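Long-range contacts in putative DD-carboxypeptidase TP_0574 (PDB 1O75), which binds penicillin and has zinc-dependent carboxypeptidase activity on synthetic depsipeptides, consistent with a D,D-carboxypeptidase that may decrease peptidoglycan cross-linking: residues P333-N338 with V400-F405; E395-V400 with S407-V412. The protein carries 2 engineered substitutions. All coordinates share one frame; numbering follows the deposited sequence.

Contact 1 (P333-N338 with V400-F405)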
ATOM      1  N   PRO B 333      -3.527   7.346 -25.838  1.00 40.85           N
ATOM      2  CA  PRO B 333      -4.408   8.438 -26.257  1.00 44.36           C
ATOM      3  C   PRO B 333      -5.684   8.374 -25.439  1.00 45.88           C
ATOM      4  O   PRO B 333      -6.042   7.321 -24.905  1.00 43.38           O
ATOM      5  CB  PRO B 333      -4.695   8.125 -27.725  1.00 44.00           C
ATOM      6  CG  PRO B 333      -3.535   7.297 -28.147  1.00 45.19           C
ATOM      7  CD  PRO B 333      -3.276   6.424 -26.955  1.00 42.12           C
ATOM      8  N   LYS B 334      -6.373   9.503 -25.363  1.00 51.07           N
ATOM      9  CA  LYS B 334      -7.628   9.598 -24.633  1.00 56.13           C
ATOM     10  C   LYS B 334      -8.746   9.120 -25.547  1.00 57.67           C
ATOM     11  O   LYS B 334      -8.806   9.522 -26.709  1.00 57.97           O
ATOM     12  CB  LYS B 334      -7.892  11.052 -24.243  1.00 58.25           C
ATOM     13  CG  LYS B 334      -9.136  11.250 -23.406  1.00 61.79           C
ATOM     14  CD  LYS B 334      -9.351  12.723 -23.088  1.00 65.61           C
ATOM     15  CE  LYS B 334     -10.483  12.915 -22.086  1.00 67.53           C
ATOM     16  NZ  LYS B 334     -11.767  12.313 -22.559  1.00 69.13           N
ATOM     17  N   TYR B 335      -9.624   8.264 -25.035  1.00 60.20           N
ATOM     18  CA  TYR B 335     -10.750   7.773 -25.835  1.00 63.32           C
ATOM     19  C   TYR B 335     -11.727   8.935 -25.987  1.00 64.76           C
ATOM     20  O   TYR B 335     -12.291   9.409 -25.000  1.00 64.67           O
ATOM     21  CB  TYR B 335     -11.435   6.601 -25.131  1.00 64.27           C
ATOM     22  CG  TYR B 335     -12.720   6.149 -25.791  1.00 66.46           C
ATOM     23  CD1 TYR B 335     -12.726   5.650 -27.095  1.00 66.94           C
ATOM     24  CD2 TYR B 335     -13.934   6.220 -25.105  1.00 67.33           C
ATOM     25  CE1 TYR B 335     -13.916   5.232 -27.702  1.00 68.05           C
ATOM     26  CE2 TYR B 335     -15.126   5.805 -25.700  1.00 68.27           C
ATOM     27  CZ  TYR B 335     -15.111   5.315 -26.995  1.00 68.49           C
ATOM     28  OH  TYR B 335     -16.294   4.924 -27.577  1.00 69.31           O
ATOM     29  N   GLU B 336     -11.914   9.399 -27.218  1.00 67.23           N
ATOM     30  CA  GLU B 336     -12.801  10.532 -27.477  1.00 69.60           C
ATOM     31  C   GLU B 336     -14.267  10.189 -27.730  1.00 70.74           C
ATOM     32  O   GLU B 336     -15.109  11.082 -27.799  1.00 70.95           O
ATOM     33  CB  GLU B 336     -12.257  11.370 -28.636  1.00 70.48           C
ATOM     34  CG  GLU B 336     -11.055  12.238 -28.265  1.00 72.82           C
ATOM     35  CD  GLU B 336     -11.397  13.347 -27.269  1.00 74.45           C
ATOM     36  OE1 GLU B 336     -11.736  13.042 -26.102  1.00 75.14           O
ATOM     37  OE2 GLU B 336     -11.327  14.531 -27.660  1.00 76.22           O
ATOM     38  N   GLY B 337     -14.579   8.909 -27.879  1.00 71.62           N
ATOM     39  CA  GLY B 337     -15.967   8.544 -28.074  1.00 73.87           C
ATOM     40  C   GLY B 337     -16.594   8.643 -26.698  1.00 75.02           C
ATOM     41  O   GLY B 337     -15.918   9.045 -25.748  1.00 75.53           O
ATOM     42  N   ASN B 338     -17.871   8.308 -26.568  1.00 76.02           N
ATOM     43  CA  ASN B 338     -18.494   8.356 -25.250  1.00 77.00           C
ATOM     44  C   ASN B 338     -19.165   7.035 -24.912  1.00 76.47           C
ATOM     45  O   ASN B 338     -20.044   6.561 -25.627  1.00 77.77           O
ATOM     46  CB  ASN B 338     -19.472   9.532 -25.139  1.00 77.72           C
ATOM     47  CG  ASN B 338     -18.815  10.774 -24.540  1.00 79.03           C
ATOM     48  OD1 ASN B 338     -18.231  10.716 -23.456  1.00 79.23           O
ATOM     49  ND2 ASN B 338     -18.906  11.899 -25.245  1.00 79.93           N
ATOM     50  N   VAL B 400     -12.786   1.459 -16.545  1.00 45.33           N
ATOM     51  CA  VAL B 400     -12.652   0.665 -17.754  1.00 44.63           C
ATOM     52  C   VAL B 400     -11.279   0.882 -18.354  1.00 44.60           C
ATOM     53  O   VAL B 400     -10.906   2.008 -18.667  1.00 44.45           O
ATOM     54  CB  VAL B 400     -13.707   1.053 -18.807  1.00 43.67           C
ATOM     55  CG1 VAL B 400     -13.485   0.253 -20.086  1.00 42.54           C
ATOM     56  CG2 VAL B 400     -15.100   0.795 -18.250  1.00 44.01           C
ATOM     57  N   ARG B 401     -10.521  -0.197 -18.485  1.00 45.17           N
ATOM     58  CA  ARG B 401      -9.200  -0.124 -19.084  1.00 46.51           C
ATOM     59  C   ARG B 401      -9.292  -0.609 -20.529  1.00 47.41           C
ATOM     60  O   ARG B 401      -9.732  -1.731 -20.788  1.00 47.64           O
ATOM     61  CB  ARG B 401      -8.206  -0.990 -18.306  1.00 46.38           C
ATOM     62  CG  ARG B 401      -7.772  -0.376 -16.981  1.00 46.97           C
ATOM     63  CD  ARG B 401      -6.718  -1.226 -16.303  1.00 47.60           C
ATOM     64  NE  ARG B 401      -7.275  -2.455 -15.750  1.00 46.69           N
ATOM     65  CZ  ARG B 401      -7.976  -2.526 -14.620  1.00 46.73           C
ATOM     66  NH1 ARG B 401      -8.212  -1.432 -13.905  1.00 44.22           N
ATOM     67  NH2 ARG B 401      -8.451  -3.697 -14.211  1.00 44.58           N
ATOM     68  N   PHE B 402      -8.905   0.248 -21.466  1.00 47.86           N
ATOM     69  CA  PHE B 402      -8.926  -0.128 -22.875  1.00 48.36           C
ATOM     70  C   PHE B 402      -7.531  -0.572 -23.289  1.00 49.63           C
ATOM     71  O   PHE B 402      -6.548  -0.351 -22.576  1.00 49.46           O
ATOM     72  CB  PHE B 402      -9.350   1.046 -23.756  1.00 46.57           C
ATOM     73  CG  PHE B 402     -10.616   1.713 -23.315  1.00 47.36           C
ATOM     74  CD1 PHE B 402     -10.576   2.853 -22.519  1.00 47.19           C
ATOM     75  CD2 PHE B 402     -11.855   1.215 -23.716  1.00 48.41           C
ATOM     76  CE1 PHE B 402     -11.748   3.496 -22.131  1.00 47.88           C
ATOM     77  CE2 PHE B 402     -13.037   1.848 -23.332  1.00 48.17           C
ATOM     78  CZ  PHE B 402     -12.984   2.992 -22.540  1.00 49.08           C
ATOM     79  N   LYS B 403      -7.449  -1.194 -24.453  1.00 50.14           N
ATOM     80  CA  LYS B 403      -6.184  -1.672 -24.968  1.00 52.37           C
ATOM     81  C   LYS B 403      -5.377  -0.549 -25.622  1.00 50.66           C
ATOM     82  O   LYS B 403      -4.160  -0.480 -25.464  1.00 51.23           O
ATOM     83  CB  LYS B 403      -6.445  -2.770 -25.998  1.00 55.30           C
ATOM     84  CG  LYS B 403      -5.229  -3.596 -26.367  1.00 59.85           C
ATOM     85  CD  LYS B 403      -5.591  -4.540 -27.507  1.00 64.28           C
ATOM     86  CE  LYS B 403      -4.543  -5.611 -27.718  1.00 66.13           C
ATOM     87  NZ  LYS B 403      -4.972  -6.534 -28.805  1.00 67.47           N
ATOM     88  N   GLU B 404      -6.060   0.325 -26.353  1.00 49.83           N
ATOM     89  CA  GLU B 404      -5.398   1.419 -27.060  1.00 48.38           C
ATOM     90  C   GLU B 404      -5.669   2.812 -26.516  1.00 44.97           C
ATOM     91  O   GLU B 404      -5.270   3.789 -27.134  1.00 44.41           O
ATOM     92  CB  GLU B 404      -5.791   1.400 -28.545  1.00 52.32           C
ATOM     93  CG  GLU B 404      -5.315   0.180 -29.324  1.00 57.78           C
ATOM     94  CD  GLU B 404      -3.804   0.000 -29.264  1.00 62.40           C
ATOM     95  OE1 GLU B 404      -3.061   0.982 -29.528  1.00 63.24           O
ATOM     96  OE2 GLU B 404      -3.359  -1.132 -28.953  1.00 64.85           O
ATOM     97  N   PHE B 405      -6.346   2.912 -25.378  1.00 42.51           N
ATOM     98  CA  PHE B 405      -6.655   4.219 -24.805  1.00 41.93           C
ATOM     99  C   PHE B 405      -6.458   4.264 -23.298  1.00 40.49           C
ATOM    100  O   PHE B 405      -6.465   3.229 -22.636  1.00 39.14           O
ATOM    101  CB  PHE B 405      -8.108   4.613 -25.095  1.00 44.65           C
ATOM    102  CG  PHE B 405      -8.453   4.649 -26.554  1.00 45.11           C
ATOM    103  CD1 PHE B 405      -8.867   3.495 -27.211  1.00 46.78           C
ATOM    104  CD2 PHE B 405      -8.371   5.835 -27.265  1.00 46.25           C
ATOM    105  CE1 PHE B 405      -9.200   3.525 -28.566  1.00 48.92           C
ATOM    106  CE2 PHE B 405      -8.698   5.884 -28.616  1.00 46.81           C
ATOM    107  CZ  PHE B 405      -9.117   4.720 -29.270  1.00 49.21           C
TER
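Tyr335 holds CG anti to its backbone N (chi1 172°), whereas Phe405 holds CG beside its own N and anti to the carbonyl carbon; these torsions bring the two side chains together. With Phe402 they make an aromatic cluster between the loop that follows strand 325-331 and the turn that follows strand 396-401. The Tyr335-Phe405 pair is T-shaped: centroids 5.5 Å apart, planes at 76°, the tyrosine edge directed at the phenylalanine face. Tyr335 CD1 sits over the centre of that face, 4.1 Å above the plane, and the tyrosine backbone presses on the rim of the same ring, its CA 3.4 Å from Phe405 CD2. Phe402 meets the other ortho side of the tyrosine, Tyr335 CD2 lying 4.2 Å from Phe402 CZ. Their planes are inclined at 36°, a geometry that is neither a stack nor edge-to-face. Two of the three rings also meet an atom of their own segment: Gly337 N lies over the centre of one face of Tyr335, and Val400 CG1 over the rim of one face of Phe402. Ala353, Thr357 and Leu358 add packing around the tyrosine and Phe402, so the cluster ties the linker before strand 340-344 to the domain that carries the hairpin.

At the other end the contact is made largely by backbone atoms and the proline ring. Pro333 and Phe405 have the nearest CA atoms, 5.0 Å apart, and a backbone hydrogen bond joining Gly406 to Pro333 lies just beyond. Phe405 CA also approaches Pro333 O in a bent CA-H...O contact, and the proline ring edge rests on the turn, with Pro333 CD 3.3 Å from Glu404 O.

Contact 2 (E395-V400 with S407-V412)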
ATOM      1  N   GLU B 395     -24.156   3.956  -5.488  1.00 71.07           N
ATOM      2  CA  GLU B 395     -23.361   4.500  -6.582  1.00 70.05           C
ATOM      3  C   GLU B 395     -21.954   3.913  -6.534  1.00 69.21           C
ATOM      4  O   GLU B 395     -21.169   4.221  -5.632  1.00 68.94           O
ATOM      5  CB  GLU B 395     -23.279   6.023  -6.488  1.00 70.42           C
ATOM      6  CG  GLU B 395     -22.162   6.620  -7.328  1.00 71.38           C
ATOM      7  CD  GLU B 395     -21.944   8.095  -7.047  1.00 72.13           C
ATOM      8  OE1 GLU B 395     -22.646   8.933  -7.653  1.00 72.85           O
ATOM      9  OE2 GLU B 395     -21.075   8.418  -6.207  1.00 73.30           O
ATOM     10  N   TYR B 396     -21.648   3.064  -7.511  1.00 67.66           N
ATOM     11  CA  TYR B 396     -20.340   2.428  -7.608  1.00 66.39           C
ATOM     12  C   TYR B 396     -19.450   3.129  -8.627  1.00 64.43           C
ATOM     13  O   TYR B 396     -19.927   3.851  -9.509  1.00 64.24           O
ATOM     14  CB  TYR B 396     -20.477   0.964  -8.032  1.00 67.12           C
ATOM     15  CG  TYR B 396     -21.231   0.080  -7.070  1.00 68.49           C
ATOM     16  CD1 TYR B 396     -22.625   0.042  -7.065  1.00 69.53           C
ATOM     17  CD2 TYR B 396     -20.545  -0.740  -6.175  1.00 68.72           C
ATOM     18  CE1 TYR B 396     -23.323  -0.806  -6.188  1.00 70.08           C
ATOM     19  CE2 TYR B 396     -21.225  -1.584  -5.300  1.00 69.58           C
ATOM     20  CZ  TYR B 396     -22.611  -1.616  -5.311  1.00 70.28           C
ATOM     21  OH  TYR B 396     -23.272  -2.475  -4.460  1.00 69.22           O
ATOM     22  N   THR B 397     -18.147   2.917  -8.497  1.00 62.21           N
ATOM     23  CA  THR B 397     -17.193   3.481  -9.437  1.00 58.90           C
ATOM     24  C   THR B 397     -16.844   2.316 -10.350  1.00 57.45           C
ATOM     25  O   THR B 397     -16.618   1.194  -9.871  1.00 56.42           O
ATOM     26  CB  THR B 397     -15.906   3.969  -8.736  1.00 59.28           C
ATOM     27  OG1 THR B 397     -16.220   5.065  -7.868  1.00 60.01           O
ATOM     28  CG2 THR B 397     -14.871   4.426  -9.768  1.00 58.60           C
ATOM     29  N   VAL B 398     -16.842   2.575 -11.654  1.00 54.80           N
ATOM     30  CA  VAL B 398     -16.499   1.563 -12.648  1.00 53.68           C
ATOM     31  C   VAL B 398     -15.337   2.087 -13.475  1.00 52.87           C
ATOM     32  O   VAL B 398     -15.460   3.105 -14.167  1.00 52.04           O
ATOM     33  CB  VAL B 398     -17.659   1.269 -13.630  1.00 53.93           C
ATOM     34  CG1 VAL B 398     -17.255   0.144 -14.588  1.00 52.71           C
ATOM     35  CG2 VAL B 398     -18.911   0.889 -12.867  1.00 54.21           C
ATOM     36  N   GLU B 399     -14.202   1.404 -13.394  1.00 51.06           N
ATOM     37  CA  GLU B 399     -13.052   1.818 -14.173  1.00 48.44           C
ATOM     38  C   GLU B 399     -12.937   0.882 -15.363  1.00 47.14           C
ATOM     39  O   GLU B 399     -13.001  -0.339 -15.215  1.00 46.00           O
ATOM     40  CB  GLU B 399     -11.764   1.765 -13.346  1.00 49.22           C
ATOM     41  CG  GLU B 399     -10.533   2.114 -14.180  1.00 50.23           C
ATOM     42  CD  GLU B 399      -9.265   2.230 -13.364  1.00 51.19           C
ATOM     43  OE1 GLU B 399      -9.232   3.067 -12.443  1.00 53.12           O
ATOM     44  OE2 GLU B 399      -8.304   1.490 -13.651  1.00 50.51           O
ATOM     45  N   VAL B 400     -12.786   1.459 -16.545  1.00 45.33           N
ATOM     46  CA  VAL B 400     -12.652   0.665 -17.754  1.00 44.63           C
ATOM     47  C   VAL B 400     -11.279   0.882 -18.354  1.00 44.60           C
ATOM     48  O   VAL B 400     -10.906   2.008 -18.667  1.00 44.45           O
ATOM     49  CB  VAL B 400     -13.707   1.053 -18.807  1.00 43.67           C
ATOM     50  CG1 VAL B 400     -13.485   0.253 -20.086  1.00 42.54           C
ATOM     51  CG2 VAL B 400     -15.100   0.795 -18.250  1.00 44.01           C
ATOM     52  N   SER B 407      -7.316   4.649 -19.449  1.00 42.11           N
ATOM     53  CA  SER B 407      -8.480   4.126 -18.758  1.00 43.03           C
ATOM     54  C   SER B 407      -9.519   5.216 -18.497  1.00 44.51           C
ATOM     55  O   SER B 407      -9.220   6.410 -18.536  1.00 41.77           O
ATOM     56  CB  SER B 407      -8.051   3.483 -17.442  1.00 40.39           C
ATOM     57  OG  SER B 407      -7.314   4.407 -16.673  1.00 42.61           O
ATOM     58  N   VAL B 408     -10.748   4.788 -18.236  1.00 47.24           N
ATOM     59  CA  VAL B 408     -11.836   5.710 -17.955  1.00 50.31           C
ATOM     60  C   VAL B 408     -12.598   5.220 -16.738  1.00 52.29           C
ATOM     61  O   VAL B 408     -12.793   4.020 -16.566  1.00 51.75           O
ATOM     62  CB  VAL B 408     -12.814   5.789 -19.146  1.00 50.60           C
ATOM     63  CG1 VAL B 408     -14.122   6.416 -18.710  1.00 53.21           C
ATOM     64  CG2 VAL B 408     -12.200   6.615 -20.262  1.00 52.18           C
ATOM     65  N   ARG B 409     -13.000   6.135 -15.866  1.00 55.03           N
ATOM     66  CA  ARG B 409     -13.792   5.718 -14.723  1.00 59.47           C
ATOM     67  C   ARG B 409     -15.045   6.572 -14.624  1.00 61.33           C
ATOM     68  O   ARG B 409     -15.019   7.779 -14.883  1.00 61.57           O
ATOM     69  CB  ARG B 409     -12.986   5.752 -13.419  1.00 60.64           C
ATOM     70  CG  ARG B 409     -12.296   7.039 -13.084  1.00 63.64           C
ATOM     71  CD  ARG B 409     -11.689   6.927 -11.686  1.00 66.05           C
ATOM     72  NE  ARG B 409     -10.795   5.777 -11.544  1.00 66.46           N
ATOM     73  CZ  ARG B 409     -10.258   5.392 -10.388  1.00 67.18           C
ATOM     74  NH1 ARG B 409     -10.527   6.058  -9.272  1.00 67.17           N
ATOM     75  NH2 ARG B 409      -9.449   4.346 -10.343  1.00 66.36           N
ATOM     76  N   ALA B 410     -16.151   5.925 -14.280  1.00 62.84           N
ATOM     77  CA  ALA B 410     -17.428   6.608 -14.174  1.00 65.13           C
ATOM     78  C   ALA B 410     -18.223   6.192 -12.937  1.00 66.28           C
ATOM     79  O   ALA B 410     -17.968   5.149 -12.332  1.00 65.96           O
ATOM     80  CB  ALA B 410     -18.247   6.339 -15.431  1.00 65.38           C
ATOM     81  N   LYS B 411     -19.187   7.030 -12.573  1.00 68.14           N
ATOM     82  CA  LYS B 411     -20.050   6.773 -11.432  1.00 70.09           C
ATOM     83  C   LYS B 411     -21.329   6.129 -11.941  1.00 71.06           C
ATOM     84  O   LYS B 411     -21.995   6.667 -12.824  1.00 71.27           O
ATOM     85  CB  LYS B 411     -20.392   8.078 -10.727  1.00 70.47           C
ATOM     86  CG  LYS B 411     -19.188   8.842 -10.232  1.00 72.58           C
ATOM     87  CD  LYS B 411     -18.508   8.122  -9.091  1.00 73.37           C
ATOM     88  CE  LYS B 411     -17.366   8.956  -8.549  1.00 74.15           C
ATOM     89  NZ  LYS B 411     -16.701   8.278  -7.402  1.00 76.26           N
ATOM     90  N   VAL B 412     -21.663   4.971 -11.388  1.00 72.29           N
ATOM     91  CA  VAL B 412     -22.865   4.252 -11.785  1.00 74.28           C
ATOM     92  C   VAL B 412     -23.674   3.881 -10.541  1.00 75.22           C
ATOM     93  O   VAL B 412     -23.112   3.444  -9.536  1.00 75.70           O
ATOM     94  CB  VAL B 412     -22.507   2.958 -12.566  1.00 74.07           C
ATOM     95  CG1 VAL B 412     -23.764   2.178 -12.909  1.00 74.48           C
ATOM     96  CG2 VAL B 412     -21.746   3.313 -13.832  1.00 75.14           C
TER
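Strands 396-400 and 408-412 form a beta hairpin, antiparallel with 160° between their directions, at the edge of a four-stranded sheet in which 408-412 is an outermost strand of the chain. Three hydrogen-bonded pairs, Tyr396-Val412, Val398-Ala410 and Val400-Val408, alternate with the non-hydrogen-bonded pairs Thr397-Lys411 and Glu399-Arg409. Val400 N to Val408 O is short and straight (2.6 Å), while Ala410 N reaches Val398 O from above the carbonyl plane. On the face of the hydrogen-bonded pairs, Val398 CG2 meets Val412 CG2 diagonally at 3.9 Å, and Ile341 and Leu343 of strand 340-344 pack against Val412.

On the opposite face, Glu399 CB lies near both Val408 O and Arg409 CB, and CG, anti to the backbone N (chi1 176°), passes 3.8 Å from Val408 O. The chain stays extended, bringing CD to the guanidinium edge, 3.7 Å from Arg409 NH2. OE1 then takes a very short, straight bond from Arg409 NH2, 2.5 Å, and a weak one from Arg409 NE, 3.3 Å. Arg409 reaches back because CG occupies the crowded position between N and the carbonyl carbon and the chain bends at chi3; the carboxylate is turned 38° from the guanidinium plane. OE2 pairs instead with Arg401.

Farther along this face, Lys411 lies beside Thr397 and its NZ donates to Thr397 OG1 at 3.3 Å, but its salt bridge is to Asp368 of the second subunit. The carboxylate of Glu399, buried and shared between two arginines, is therefore probably stabilised as the charged form, and Lys411 extends the polar face to the dimer seen in the crystal.

How the contacts relate
Strand 396-401 serves both contacts: Val400 belongs to each, and the chain runs from contact 2 into contact 1 and, through the turn 402-406, back into strand 408-412. Their centres are 13 Å apart, and they meet directly where Phe402 CE1 packs 3.7 Å from Val408 CG2 and Arg401 CG lies 3.9 Å from Ser407 CB. Contact 1 thus packs the linker loop on the turn end of the hairpin whose strands contact 2 pairs. Neither contact contains a residue lining the xenon or glycan pockets. Arg401 comes near Arg88 of the second subunit, a like charge, however, and Arg88 is a glycan-pocket residue, so this end of the hairpin borders the subunit interface.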